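Local coordinates for EpsJ (Vibrio vulnificus, PDB 2RET), which is a pseudopilin of the type 2 secretion system that forms a complex with the pseudopilin EpsI and probably helps build the pseudopilus used in protein export, at residues Phe32-Leu37 / Phe68-Trp73; Lys50-Ala55 / Thr144-Ile149; Glu123-Arg128 / Val151-Lys156. One frame throughout, in Å; residues are numbered along the deposited sequence.

Contact 1: Phe32-Leu37 / Phe68-Trp73; sequences FRQIAL and FARLGW
As in the pilin-like fold, a long N-terminal helix lies against antiparallel sheet, and here the chain leaving helix 10-32 is tied to strand 64-74 by a single beta bridge, Ile35 with Arg70. Two backbone bonds define it. Leu71 N reaches Gln34 O at 2.8 Å, nearly along the C=O axis, whereas Ala36 N meets Ala69 O at 3.0 Å from above the carbonyl plane. The tight part is apolar and buried. Phe68 CE1 lies 3.3 Å from Phe32 CE1, the rings oblique with planes at 49°, and Ile35 CG1 lies 3.8 Å from Phe68 CE2 while Ile35 CD1 sits above the centre of that ring. Phe32 also meets the rings of Tyr90 and Tyr165. Packing is looser round partly exposed Ala36: Ala36 CB stays 4.3 Å from Ala69 CB, and a water bridges Ala36 O and Ala69 N. His74 of the second EpsJ copy packs on Gln34 and Leu71. Gln34 NE2 near Arg70 NH2 is a donor-donor approach, not a bond. The guanidinium, salt-bridged through NH1 to Asp31, turns back at a bent chi3 (-75°) and grips Leu71 O side-on, with Arg70 NE at 3.0 Å and Arg70 NH2 at 2.7 Å.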
ATOM      1  N   PHE B  32      15.820  -3.379 -13.635  1.00 13.39           N
ATOM      2  CA  PHE B  32      15.311  -2.197 -14.274  1.00 13.40           C
ATOM      3  C   PHE B  32      13.811  -1.961 -14.055  1.00 14.60           C
ATOM      4  O   PHE B  32      13.336  -0.810 -14.179  1.00 15.96           O
ATOM      5  CB  PHE B  32      15.652  -2.207 -15.753  1.00 13.63           C
ATOM      6  CG  PHE B  32      17.086  -1.950 -16.035  1.00 11.97           C
ATOM      7  CD1 PHE B  32      17.572  -0.666 -16.040  1.00 11.21           C
ATOM      8  CD2 PHE B  32      17.944  -2.990 -16.349  1.00 12.06           C
ATOM      9  CE1 PHE B  32      18.906  -0.419 -16.309  1.00 12.55           C
ATOM     10  CE2 PHE B  32      19.288  -2.752 -16.580  1.00 12.42           C
ATOM     11  CZ  PHE B  32      19.769  -1.456 -16.568  1.00 10.09           C
ATOM     12  N   ARG B  33      13.061  -3.013 -13.746  1.00 14.72           N
ATOM     13  CA  ARG B  33      11.668  -2.829 -13.382  1.00 16.00           C
ATOM     14  C   ARG B  33      11.467  -2.394 -11.908  1.00 16.51           C
ATOM     15  O   ARG B  33      10.360  -2.000 -11.535  1.00 16.94           O
ATOM     16  CB  ARG B  33      10.850  -4.089 -13.672  1.00 15.55           C
ATOM     17  CG  ARG B  33      10.666  -4.410 -15.135  1.00 15.36           C
ATOM     18  CD  ARG B  33       9.972  -5.731 -15.199  1.00 13.20           C
ATOM     19  NE  ARG B  33       9.730  -6.318 -16.512  1.00 12.92           N
ATOM     20  CZ  ARG B  33       8.637  -6.125 -17.253  1.00 14.41           C
ATOM     21  NH1 ARG B  33       7.664  -5.318 -16.869  1.00 12.64           N
ATOM     22  NH2 ARG B  33       8.516  -6.777 -18.399  1.00 16.43           N
ATOM     23  N   GLN B  34      12.511  -2.488 -11.092  1.00 16.45           N
ATOM     24  CA  GLN B  34      12.429  -2.187  -9.673  1.00 16.54           C
ATOM     25  C   GLN B  34      13.353  -1.028  -9.269  1.00 15.69           C
ATOM     26  O   GLN B  34      13.834  -0.960  -8.128  1.00 14.36           O
ATOM     27  CB  GLN B  34      12.709  -3.460  -8.857  1.00 17.21           C
ATOM     28  CG  GLN B  34      11.688  -4.573  -9.192  1.00 18.05           C
ATOM     29  CD  GLN B  34      11.369  -5.424  -8.033  1.00 20.97           C
ATOM     30  OE1 GLN B  34      10.322  -5.272  -7.372  1.00 24.23           O
ATOM     31  NE2 GLN B  34      12.264  -6.339  -7.749  1.00 25.53           N
ATOM     32  N   ILE B  35      13.536  -0.096 -10.191  1.00 14.28           N
ATOM     33  CA  ILE B  35      14.333   1.115  -9.945  1.00 14.66           C
ATOM     34  C   ILE B  35      13.667   1.961  -8.853  1.00 14.03           C
ATOM     35  O   ILE B  35      12.456   2.177  -8.886  1.00 13.64           O
ATOM     36  CB  ILE B  35      14.513   1.978 -11.239  1.00 14.52           C
ATOM     37  CG1 ILE B  35      15.321   1.193 -12.277  1.00 16.75           C
ATOM     38  CG2 ILE B  35      15.229   3.327 -10.930  1.00 14.15           C
ATOM     39  CD1 ILE B  35      15.728   2.031 -13.544  1.00 18.90           C
ATOM     40  N   ALA B  36      14.472   2.447  -7.908  1.00 12.90           N
ATOM     41  CA  ALA B  36      13.953   3.170  -6.760  1.00 11.70           C
ATOM     42  C   ALA B  36      14.300   4.674  -6.820  1.00 11.01           C
ATOM     43  O   ALA B  36      15.378   5.076  -7.265  1.00 11.03           O
ATOM     44  CB  ALA B  36      14.443   2.519  -5.452  1.00 11.06           C
ATOM     45  N   LEU B  37      13.339   5.481  -6.389  1.00 10.53           N
ATOM     46  CA  LEU B  37      13.461   6.917  -6.216  1.00 10.36           C
ATOM     47  C   LEU B  37      14.295   7.184  -4.966  1.00  9.69           C
ATOM     48  O   LEU B  37      13.790   7.559  -3.917  1.00 10.24           O
ATOM     49  CB  LEU B  37      12.054   7.544  -6.131  1.00 10.75           C
ATOM     50  CG  LEU B  37      11.920   9.052  -6.383  1.00 11.89           C
ATOM     51  CD1 LEU B  37      12.471   9.416  -7.739  1.00 11.10           C
ATOM     52  CD2 LEU B  37      10.431   9.472  -6.233  1.00 11.24           C
ATOM     53  N   PHE B  68      22.259   2.610 -10.281  1.00 18.08           N
ATOM     54  CA  PHE B  68      21.019   3.071  -9.667  1.00 18.02           C
ATOM     55  C   PHE B  68      20.626   2.266  -8.402  1.00 18.34           C
ATOM     56  O   PHE B  68      21.095   1.144  -8.174  1.00 18.00           O
ATOM     57  CB  PHE B  68      19.872   3.073 -10.711  1.00 18.52           C
ATOM     58  CG  PHE B  68      19.653   1.739 -11.410  1.00 18.16           C
ATOM     59  CD1 PHE B  68      20.245   1.474 -12.648  1.00 19.18           C
ATOM     60  CD2 PHE B  68      18.827   0.763 -10.853  1.00 18.84           C
ATOM     61  CE1 PHE B  68      20.036   0.263 -13.302  1.00 18.60           C
ATOM     62  CE2 PHE B  68      18.604  -0.446 -11.493  1.00 18.64           C
ATOM     63  CZ  PHE B  68      19.201  -0.711 -12.705  1.00 20.17           C
ATOM     64  N   ALA B  69      19.760   2.860  -7.580  1.00 18.72           N
ATOM     65  CA  ALA B  69      19.148   2.166  -6.422  1.00 18.40           C
ATOM     66  C   ALA B  69      17.997   1.313  -6.913  1.00 18.52           C
ATOM     67  O   ALA B  69      17.335   1.663  -7.855  1.00 18.20           O
ATOM     68  CB  ALA B  69      18.683   3.195  -5.384  1.00 18.01           C
ATOM     69  N   ARG B  70      17.768   0.150  -6.313  1.00 20.19           N
ATOM     70  CA  ARG B  70      16.602  -0.614  -6.660  1.00 20.81           C
ATOM     71  C   ARG B  70      15.915  -1.185  -5.410  1.00 21.00           C
ATOM     72  O   ARG B  70      16.584  -1.382  -4.377  1.00 20.62           O
ATOM     73  CB  ARG B  70      16.953  -1.717  -7.691  1.00 22.16           C
ATOM     74  CG  ARG B  70      17.921  -2.796  -7.231  1.00 22.29           C
ATOM     75  CD  ARG B  70      17.682  -4.093  -7.966  1.00 22.34           C
ATOM     76  NE  ARG B  70      16.509  -4.751  -7.470  1.00 23.67           N
ATOM     77  CZ  ARG B  70      16.209  -6.051  -7.581  1.00 23.31           C
ATOM     78  NH1 ARG B  70      16.958  -6.925  -8.240  1.00 23.04           N
ATOM     79  NH2 ARG B  70      15.088  -6.473  -7.045  1.00 20.06           N
ATOM     80  N   LEU B  71      14.594  -1.417  -5.508  1.00 19.87           N
ATOM     81  CA  LEU B  71      13.872  -2.210  -4.513  1.00 20.69           C
ATOM     82  C   LEU B  71      14.448  -3.627  -4.505  1.00 19.42           C
ATOM     83  O   LEU B  71      14.342  -4.346  -5.486  1.00 19.79           O
ATOM     84  CB  LEU B  71      12.333  -2.237  -4.763  1.00 20.75           C
ATOM     85  CG  LEU B  71      11.507  -3.085  -3.752  1.00 24.33           C
ATOM     86  CD1 LEU B  71      11.747  -2.733  -2.254  1.00 25.97           C
ATOM     87  CD2 LEU B  71       9.980  -3.050  -4.054  1.00 25.79           C
ATOM     88  N   GLY B  72      15.116  -3.999  -3.426  1.00 18.46           N
ATOM     89  CA  GLY B  72      15.640  -5.354  -3.259  1.00 18.35           C
ATOM     90  C   GLY B  72      14.587  -6.342  -2.783  1.00 17.96           C
ATOM     91  O   GLY B  72      14.456  -7.430  -3.336  1.00 18.00           O
ATOM     92  N   TRP B  73      13.807  -5.944  -1.784  1.00 18.11           N
ATOM     93  CA  TRP B  73      12.691  -6.743  -1.240  1.00 18.04           C
ATOM     94  C   TRP B  73      11.823  -5.941  -0.225  1.00 18.11           C
ATOM     95  O   TRP B  73      12.252  -4.910   0.274  1.00 16.38           O
ATOM     96  CB  TRP B  73      13.197  -8.027  -0.552  1.00 18.10           C
ATOM     97  CG  TRP B  73      14.256  -7.823   0.493  1.00 17.92           C
ATOM     98  CD1 TRP B  73      14.060  -7.525   1.802  1.00 19.40           C
ATOM     99  CD2 TRP B  73      15.675  -7.968   0.325  1.00 19.43           C
ATOM    100  NE1 TRP B  73      15.258  -7.435   2.460  1.00 19.42           N
ATOM    101  CE2 TRP B  73      16.272  -7.691   1.575  1.00 19.33           C
ATOM    102  CE3 TRP B  73      16.501  -8.294  -0.767  1.00 20.59           C
ATOM    103  CZ2 TRP B  73      17.652  -7.721   1.778  1.00 18.45           C
ATOM    104  CZ3 TRP B  73      17.890  -8.317  -0.569  1.00 21.20           C
ATOM    105  CH2 TRP B  73      18.447  -8.036   0.711  1.00 19.42           C
TER
HETATM  106  O   HOH W   1      17.789   5.153  -8.704  1.00 32.46           O

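Contact 2: Lys50-Ala55 / Thr144-Ile149; sequences KLLHWA and TLPAAI
This is a packing contact carried by apolar side chains between the two antiparallel sheets: Lys50-Ala55 belongs to strand 49-56 of the larger sheet, and Thr144-Ile149 runs from a loop into the start of strand 148-155 of the smaller one. The backbones stay well apart, the nearest CA atoms being those of Leu51 and Leu145 at 6.9 Å, so side chains span the gap. Leu51 and Leu52 share the contact, but Leu52 makes most of the meetings between side chains. With its CG anti to the carbonyl carbon (chi1 -68°), it points across and meets Pro146 tip to tip; Leu52 CD1 lies 3.3 Å from Pro146 CD, the only carbon pair across the contact that is closer than usual. Leu145 comes at about a right angle to Leu52, placing its CD2 3.8 Å from Leu52 CG. The same Leu145 methyl also faces Leu51 CB at 4.2 Å, so it sits against two successive leucines. Further along, Ile149 CD1 approaches Leu52 CD1 more loosely, at 4.4 Å. At the other end Leu51 CD1 lies against the backbone of Thr144, 3.5 Å from its N. Thr144 OG1 bonds Gly170 O and its carbonyl oxygen takes Trp139 NE1, while Thr144 N has a weak hydrogen bond to Asn141 OD1. Phe68 and Phe129, from strands 64-74 and 122-130, also touch Leu52 and extend the core around it. The side chains meet through saturated carbons alone and the segments share no hydrogen bond, so cohesion here is dispersive and hydrophobic, with no donor or acceptor fixing a direction.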
ATOM      1  N   LYS B  50      23.205  11.250  -7.143  1.00 18.67           N
ATOM      2  CA  LYS B  50      22.333  11.182  -8.325  1.00 17.68           C
ATOM      3  C   LYS B  50      21.294  10.072  -8.166  1.00 17.07           C
ATOM      4  O   LYS B  50      21.522   9.071  -7.496  1.00 14.77           O
ATOM      5  CB  LYS B  50      23.128  10.919  -9.613  1.00 17.41           C
ATOM      6  CG  LYS B  50      24.062  12.024 -10.094  1.00 18.08           C
ATOM      7  CD  LYS B  50      24.733  11.611 -11.407  1.00 18.79           C
ATOM      8  CE  LYS B  50      25.888  12.520 -11.789  1.00 21.77           C
ATOM      9  NZ  LYS B  50      27.077  12.483 -10.852  1.00 22.93           N
ATOM     10  N   LEU B  51      20.153  10.276  -8.813  1.00 17.97           N
ATOM     11  CA  LEU B  51      19.153   9.229  -9.015  1.00 18.48           C
ATOM     12  C   LEU B  51      19.651   8.101  -9.973  1.00 18.55           C
ATOM     13  O   LEU B  51      19.580   6.931  -9.629  1.00 19.38           O
ATOM     14  CB  LEU B  51      17.854   9.847  -9.521  1.00 18.02           C
ATOM     15  CG  LEU B  51      16.886  10.281  -8.431  1.00 18.97           C
ATOM     16  CD1 LEU B  51      15.696  10.987  -9.091  1.00 16.42           C
ATOM     17  CD2 LEU B  51      16.438   9.087  -7.535  1.00 17.51           C
ATOM     18  N   LEU B  52      20.135   8.481 -11.156  1.00 19.14           N
ATOM     19  CA  LEU B  52      20.684   7.550 -12.172  1.00 19.10           C
ATOM     20  C   LEU B  52      22.077   8.031 -12.582  1.00 17.69           C
ATOM     21  O   LEU B  52      22.249   9.187 -12.939  1.00 18.28           O
ATOM     22  CB  LEU B  52      19.839   7.461 -13.455  1.00 19.65           C
ATOM     23  CG  LEU B  52      18.434   6.826 -13.474  1.00 22.55           C
ATOM     24  CD1 LEU B  52      17.600   7.422 -14.627  1.00 23.97           C
ATOM     25  CD2 LEU B  52      18.482   5.325 -13.593  1.00 26.21           C
ATOM     26  N   HIS B  53      23.049   7.129 -12.520  1.00 15.86           N
ATOM     27  CA  HIS B  53      24.408   7.423 -12.906  1.00 15.17           C
ATOM     28  C   HIS B  53      24.611   6.736 -14.255  1.00 14.09           C
ATOM     29  O   HIS B  53      24.301   5.577 -14.418  1.00 11.85           O
ATOM     30  CB  HIS B  53      25.424   6.892 -11.869  1.00 14.37           C
ATOM     31  CG  HIS B  53      25.140   7.310 -10.459  1.00 14.68           C
ATOM     32  ND1 HIS B  53      25.813   8.341  -9.828  1.00 16.60           N
ATOM     33  CD2 HIS B  53      24.252   6.832  -9.558  1.00 13.87           C
ATOM     34  CE1 HIS B  53      25.354   8.465  -8.599  1.00 17.16           C
ATOM     35  NE2 HIS B  53      24.408   7.559  -8.411  1.00 15.50           N
ATOM     36  N   TRP B  54      25.135   7.489 -15.200  1.00 13.73           N
ATOM     37  CA  TRP B  54      25.214   7.077 -16.598  1.00 14.48           C
ATOM     38  C   TRP B  54      26.370   7.837 -17.254  1.00 14.46           C
ATOM     39  O   TRP B  54      26.271   9.029 -17.506  1.00 14.77           O
ATOM     40  CB  TRP B  54      23.907   7.350 -17.347  1.00 13.45           C
ATOM     41  CG  TRP B  54      23.997   7.102 -18.849  1.00 12.51           C
ATOM     42  CD1 TRP B  54      23.838   8.038 -19.856  1.00 13.67           C
ATOM     43  CD2 TRP B  54      24.241   5.861 -19.507  1.00  9.34           C
ATOM     44  NE1 TRP B  54      23.979   7.441 -21.088  1.00 11.93           N
ATOM     45  CE2 TRP B  54      24.227   6.108 -20.900  1.00 10.34           C
ATOM     46  CE3 TRP B  54      24.492   4.567 -19.059  1.00 13.11           C
ATOM     47  CZ2 TRP B  54      24.461   5.117 -21.827  1.00 11.79           C
ATOM     48  CZ3 TRP B  54      24.695   3.578 -19.974  1.00 13.46           C
ATOM     49  CH2 TRP B  54      24.678   3.847 -21.350  1.00 13.62           C
ATOM     50  N   ALA B  55      27.480   7.148 -17.481  1.00 15.13           N
ATOM     51  CA  ALA B  55      28.679   7.824 -18.023  1.00 15.34           C
ATOM     52  C   ALA B  55      29.625   6.830 -18.614  1.00 14.97           C
ATOM     53  O   ALA B  55      29.613   5.662 -18.247  1.00 15.41           O
ATOM     54  CB  ALA B  55      29.394   8.647 -16.937  1.00 15.12           C
ATOM     55  N   THR B 144      13.494  13.588 -10.001  1.00 14.18           N
ATOM     56  CA  THR B 144      12.509  12.634 -10.510  1.00 13.26           C
ATOM     57  C   THR B 144      13.196  11.687 -11.515  1.00 12.66           C
ATOM     58  O   THR B 144      14.202  12.037 -12.135  1.00 12.65           O
ATOM     59  CB  THR B 144      11.273  13.372 -11.153  1.00 13.37           C
ATOM     60  OG1 THR B 144      10.203  12.443 -11.388  1.00 12.00           O
ATOM     61  CG2 THR B 144      11.645  14.025 -12.489  1.00 13.33           C
ATOM     62  N   LEU B 145      12.670  10.478 -11.659  1.00 12.14           N
ATOM     63  CA  LEU B 145      13.227   9.514 -12.604  1.00 11.65           C
ATOM     64  C   LEU B 145      12.607   9.794 -13.954  1.00 11.71           C
ATOM     65  O   LEU B 145      11.563  10.434 -14.022  1.00 12.12           O
ATOM     66  CB  LEU B 145      12.938   8.068 -12.174  1.00 11.17           C
ATOM     67  CG  LEU B 145      13.747   7.499 -10.981  1.00 10.76           C
ATOM     68  CD1 LEU B 145      13.062   6.283 -10.434  1.00  9.04           C
ATOM     69  CD2 LEU B 145      15.227   7.179 -11.379  1.00  7.47           C
ATOM     70  N   PRO B 146      13.234   9.321 -15.044  1.00 11.09           N
ATOM     71  CA  PRO B 146      12.529   9.385 -16.328  1.00 11.03           C
ATOM     72  C   PRO B 146      11.319   8.443 -16.315  1.00 10.69           C
ATOM     73  O   PRO B 146      11.367   7.413 -15.646  1.00 10.66           O
ATOM     74  CB  PRO B 146      13.592   8.898 -17.334  1.00 10.79           C
ATOM     75  CG  PRO B 146      14.430   7.976 -16.516  1.00 10.31           C
ATOM     76  CD  PRO B 146      14.541   8.668 -15.181  1.00 11.00           C
ATOM     77  N   ALA B 147      10.250   8.791 -17.032  1.00 10.11           N
ATOM     78  CA  ALA B 147       9.040   7.955 -17.081  1.00 10.49           C
ATOM     79  C   ALA B 147       9.348   6.517 -17.613  1.00 10.60           C
ATOM     80  O   ALA B 147       8.687   5.550 -17.243  1.00  9.92           O
ATOM     81  CB  ALA B 147       7.932   8.663 -17.957  1.00  9.67           C
ATOM     82  N   ALA B 148      10.362   6.418 -18.470  1.00 10.84           N
ATOM     83  CA  ALA B 148      10.799   5.162 -19.093  1.00 11.44           C
ATOM     84  C   ALA B 148      12.302   5.200 -19.425  1.00 12.26           C
ATOM     85  O   ALA B 148      12.905   6.253 -19.574  1.00 11.37           O
ATOM     86  CB  ALA B 148       9.992   4.865 -20.352  1.00 11.99           C
ATOM     87  N   ILE B 149      12.881   4.013 -19.511  1.00 13.45           N
ATOM     88  CA  ILE B 149      14.284   3.794 -19.793  1.00 13.85           C
ATOM     89  C   ILE B 149      14.334   2.667 -20.840  1.00 12.71           C
ATOM     90  O   ILE B 149      13.633   1.692 -20.725  1.00 11.66           O
ATOM     91  CB  ILE B 149      15.041   3.400 -18.461  1.00 14.43           C
ATOM     92  CG1 ILE B 149      15.037   4.593 -17.494  1.00 17.95           C
ATOM     93  CG2 ILE B 149      16.516   3.080 -18.677  1.00 16.35           C
ATOM     94  CD1 ILE B 149      15.000   4.180 -16.017  1.00 21.71           C
TER

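Contact 3: Glu123-Arg128 / Val151-Lys156; sequences EELNVR and VELTLK
Backbone hydrogen bonds give the register. Asn126 and Glu152 form an antiparallel hydrogen-bonded pair: Asn126 N to Glu152 O spans 2.9 Å and is essentially straight (179°), while Glu152 N returns to Asn126 O at 2.8 Å, nearly along the C=O axis. Toward the end, Glu123 N closes on Thr154 O at 2.7 Å, again almost in line with the carbonyl. Strands 122-130 and 148-155 thus run side by side in the four-stranded antiparallel sheet, the N-to-C directions of the two segments 161° apart, and the sheet turns one face toward helix 10-32. Apolar contacts lie on that face, at the non-hydrogen-bonded pairs. Leu125 and Leu153 point the same way, side by side, with Leu125 CD1 3.9 Å from Leu153 CD2; that same methyl is 4.0 Å from Val151 CG1. Val127 and Val151 meet through their CG2 methyls, Met28 and Phe32 of the helix pack on Val151, and Trp54 lies against Leu125. Glu124, Asn126, Glu152 and Thr154 occupy the other face. Where strand 148-155 ends, Lys156 crosses Glu123 at about a right angle: Glu123 OE2 rests 3.3 Å from Lys156 CE, but 4.4 Å from Lys156 NZ, a distance beyond a salt bridge.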
ATOM      1  N   GLU B 123      29.142  -6.013 -27.145  1.00 16.88           N
ATOM      2  CA  GLU B 123      30.077  -4.976 -27.526  1.00 18.17           C
ATOM      3  C   GLU B 123      29.775  -3.654 -26.817  1.00 18.17           C
ATOM      4  O   GLU B 123      30.694  -2.936 -26.378  1.00 19.26           O
ATOM      5  CB  GLU B 123      30.047  -4.786 -29.045  1.00 18.62           C
ATOM      6  CG  GLU B 123      30.672  -5.972 -29.814  1.00 21.25           C
ATOM      7  CD  GLU B 123      30.312  -6.005 -31.288  1.00 24.21           C
ATOM      8  OE1 GLU B 123      29.555  -5.123 -31.754  1.00 26.24           O
ATOM      9  OE2 GLU B 123      30.804  -6.918 -31.987  1.00 27.10           O
ATOM     10  N   GLU B 124      28.489  -3.348 -26.683  1.00 17.53           N
ATOM     11  CA  GLU B 124      28.055  -2.020 -26.280  1.00 17.18           C
ATOM     12  C   GLU B 124      26.852  -2.165 -25.379  1.00 16.24           C
ATOM     13  O   GLU B 124      26.107  -3.153 -25.465  1.00 14.91           O
ATOM     14  CB  GLU B 124      27.711  -1.153 -27.512  1.00 18.28           C
ATOM     15  CG  GLU B 124      27.623   0.340 -27.197  1.00 22.47           C
ATOM     16  CD  GLU B 124      27.241   1.205 -28.392  1.00 27.65           C
ATOM     17  OE1 GLU B 124      27.733   0.943 -29.527  1.00 28.74           O
ATOM     18  OE2 GLU B 124      26.459   2.173 -28.184  1.00 31.49           O
ATOM     19  N   LEU B 125      26.769  -1.193 -24.473  1.00 15.05           N
ATOM     20  CA  LEU B 125      25.653  -0.865 -23.652  1.00 14.55           C
ATOM     21  C   LEU B 125      25.262   0.578 -23.982  1.00 13.56           C
ATOM     22  O   LEU B 125      26.062   1.458 -23.851  1.00 12.76           O
ATOM     23  CB  LEU B 125      26.056  -0.978 -22.164  1.00 14.93           C
ATOM     24  CG  LEU B 125      25.056  -0.459 -21.113  1.00 15.72           C
ATOM     25  CD1 LEU B 125      23.774  -1.264 -21.169  1.00 11.14           C
ATOM     26  CD2 LEU B 125      25.651  -0.434 -19.683  1.00 15.03           C
ATOM     27  N   ASN B 126      24.026   0.789 -24.409  1.00 13.65           N
ATOM     28  CA  ASN B 126      23.462   2.120 -24.560  1.00 14.82           C
ATOM     29  C   ASN B 126      22.084   2.276 -23.888  1.00 14.26           C
ATOM     30  O   ASN B 126      21.215   1.449 -24.039  1.00 14.96           O
ATOM     31  CB  ASN B 126      23.327   2.483 -26.027  1.00 15.39           C
ATOM     32  CG  ASN B 126      23.043   3.967 -26.230  1.00 19.14           C
ATOM     33  OD1 ASN B 126      23.741   4.848 -25.692  1.00 20.91           O
ATOM     34  ND2 ASN B 126      22.003   4.251 -26.991  1.00 24.14           N
ATOM     35  N   VAL B 127      21.898   3.377 -23.188  1.00 13.63           N
ATOM     36  CA  VAL B 127      20.679   3.645 -22.441  1.00 13.57           C
ATOM     37  C   VAL B 127      20.152   5.012 -22.823  1.00 13.24           C
ATOM     38  O   VAL B 127      20.922   5.963 -22.969  1.00 12.58           O
ATOM     39  CB  VAL B 127      20.896   3.546 -20.915  1.00 13.86           C
ATOM     40  CG1 VAL B 127      19.581   3.855 -20.169  1.00 15.49           C
ATOM     41  CG2 VAL B 127      21.376   2.107 -20.496  1.00 12.51           C
ATOM     42  N   ARG B 128      18.832   5.082 -23.019  1.00 13.35           N
ATOM     43  CA  ARG B 128      18.127   6.310 -23.339  1.00 12.50           C
ATOM     44  C   ARG B 128      16.987   6.500 -22.370  1.00 11.87           C
ATOM     45  O   ARG B 128      16.451   5.556 -21.836  1.00 11.76           O
ATOM     46  CB  ARG B 128      17.620   6.281 -24.751  1.00 12.73           C
ATOM     47  CG  ARG B 128      18.722   6.412 -25.770  1.00 16.40           C
ATOM     48  CD  ARG B 128      18.326   5.764 -27.060  1.00 19.85           C
ATOM     49  NE  ARG B 128      17.658   6.713 -27.924  1.00 21.43           N
ATOM     50  CZ  ARG B 128      16.448   6.578 -28.465  1.00 23.93           C
ATOM     51  NH1 ARG B 128      15.681   5.500 -28.255  1.00 26.05           N
ATOM     52  NH2 ARG B 128      15.992   7.563 -29.236  1.00 24.05           N
ATOM     53  N   VAL B 151      17.057   0.153 -22.520  1.00 13.03           N
ATOM     54  CA  VAL B 151      18.364  -0.441 -22.390  1.00 12.69           C
ATOM     55  C   VAL B 151      18.626  -1.235 -23.660  1.00 12.37           C
ATOM     56  O   VAL B 151      17.915  -2.177 -23.953  1.00 11.10           O
ATOM     57  CB  VAL B 151      18.442  -1.323 -21.117  1.00 13.27           C
ATOM     58  CG1 VAL B 151      19.866  -1.955 -20.992  1.00 11.36           C
ATOM     59  CG2 VAL B 151      18.100  -0.456 -19.885  1.00 10.78           C
ATOM     60  N   GLU B 152      19.641  -0.812 -24.420  1.00 13.13           N
ATOM     61  CA  GLU B 152      20.053  -1.499 -25.626  1.00 13.98           C
ATOM     62  C   GLU B 152      21.433  -2.161 -25.505  1.00 13.48           C
ATOM     63  O   GLU B 152      22.381  -1.548 -25.105  1.00 13.48           O
ATOM     64  CB  GLU B 152      20.054  -0.520 -26.796  1.00 14.90           C
ATOM     65  CG  GLU B 152      20.375  -1.186 -28.128  1.00 17.46           C
ATOM     66  CD  GLU B 152      20.368  -0.189 -29.251  1.00 21.93           C
ATOM     67  OE1 GLU B 152      21.338   0.621 -29.333  1.00 22.04           O
ATOM     68  OE2 GLU B 152      19.370  -0.217 -30.022  1.00 24.60           O
ATOM     69  N   LEU B 153      21.503  -3.434 -25.889  1.00 13.45           N
ATOM     70  CA  LEU B 153      22.747  -4.209 -25.974  1.00 12.80           C
ATOM     71  C   LEU B 153      23.051  -4.506 -27.429  1.00 11.99           C
ATOM     72  O   LEU B 153      22.161  -4.795 -28.201  1.00 12.34           O
ATOM     73  CB  LEU B 153      22.596  -5.539 -25.222  1.00 13.07           C
ATOM     74  CG  LEU B 153      22.132  -5.429 -23.760  1.00 13.26           C
ATOM     75  CD1 LEU B 153      21.902  -6.801 -23.169  1.00 13.27           C
ATOM     76  CD2 LEU B 153      23.182  -4.681 -22.985  1.00 10.35           C
ATOM     77  N   THR B 154      24.322  -4.417 -27.792  1.00 11.91           N
ATOM     78  CA  THR B 154      24.823  -4.812 -29.089  1.00 10.69           C
ATOM     79  C   THR B 154      25.616  -6.104 -28.835  1.00 11.39           C
ATOM     80  O   THR B 154      26.689  -6.101 -28.199  1.00  9.07           O
ATOM     81  CB  THR B 154      25.709  -3.711 -29.699  1.00 11.28           C
ATOM     82  OG1 THR B 154      24.960  -2.488 -29.749  1.00  8.75           O
ATOM     83  CG2 THR B 154      26.265  -4.110 -31.164  1.00  8.98           C
ATOM     84  N   LEU B 155      25.021  -7.204 -29.300  1.00 12.22           N
ATOM     85  CA  LEU B 155      25.621  -8.507 -29.263  1.00 13.08           C
ATOM     86  C   LEU B 155      26.399  -8.776 -30.564  1.00 13.31           C
ATOM     87  O   LEU B 155      25.988  -8.385 -31.650  1.00 14.04           O
ATOM     88  CB  LEU B 155      24.567  -9.591 -29.046  1.00 13.14           C
ATOM     89  CG  LEU B 155      23.545  -9.503 -27.905  1.00 14.28           C
ATOM     90  CD1 LEU B 155      22.961 -10.900 -27.585  1.00 12.74           C
ATOM     91  CD2 LEU B 155      24.102  -8.821 -26.672  1.00 16.73           C
ATOM     92  N   LYS B 156      27.526  -9.453 -30.421  1.00 13.41           N
ATOM     93  CA  LYS B 156      28.382  -9.837 -31.523  1.00 14.09           C
ATOM     94  C   LYS B 156      27.657 -10.678 -32.569  1.00 13.26           C
ATOM     95  O   LYS B 156      27.844 -10.509 -33.767  1.00 11.73           O
ATOM     96  CB  LYS B 156      29.574 -10.637 -30.983  1.00 14.74           C
ATOM     97  CG  LYS B 156      30.682  -9.774 -30.358  1.00 17.71           C
ATOM     98  CD  LYS B 156      32.104 -10.241 -30.846  1.00 20.48           C
ATOM     99  CE  LYS B 156      33.105  -9.070 -31.058  1.00 21.76           C
ATOM    100  NZ  LYS B 156      34.352  -9.492 -31.878  1.00 24.12           N
TER

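How the contacts relate
Contacts 1 and 2, with centres about 11 Å apart, merge into one core: Ile35 CD1 meets Ile149 CD1 at 3.4 Å, and Phe68 CB lies 3.9 Å from Leu52 CD2, the latter pair brought together because strands 49-56 and 64-74 are neighbours in the larger sheet. Contact 3 extends the same core along strand 148-155, which it shares with contact 2; their centres are about 17 Å apart. Within the smaller sheet Ile149 CG2 packs on Val127 CG1 at 3.5 Å. Trp54 CH2 comes to 3.4 Å from Val127 N, so strand 49-56 of the larger sheet reaches the smaller one. Contacts 1 and 3, about 20 Å apart between centres, still touch where Phe32 CE1 reaches Val151 CG2 at 3.7 Å.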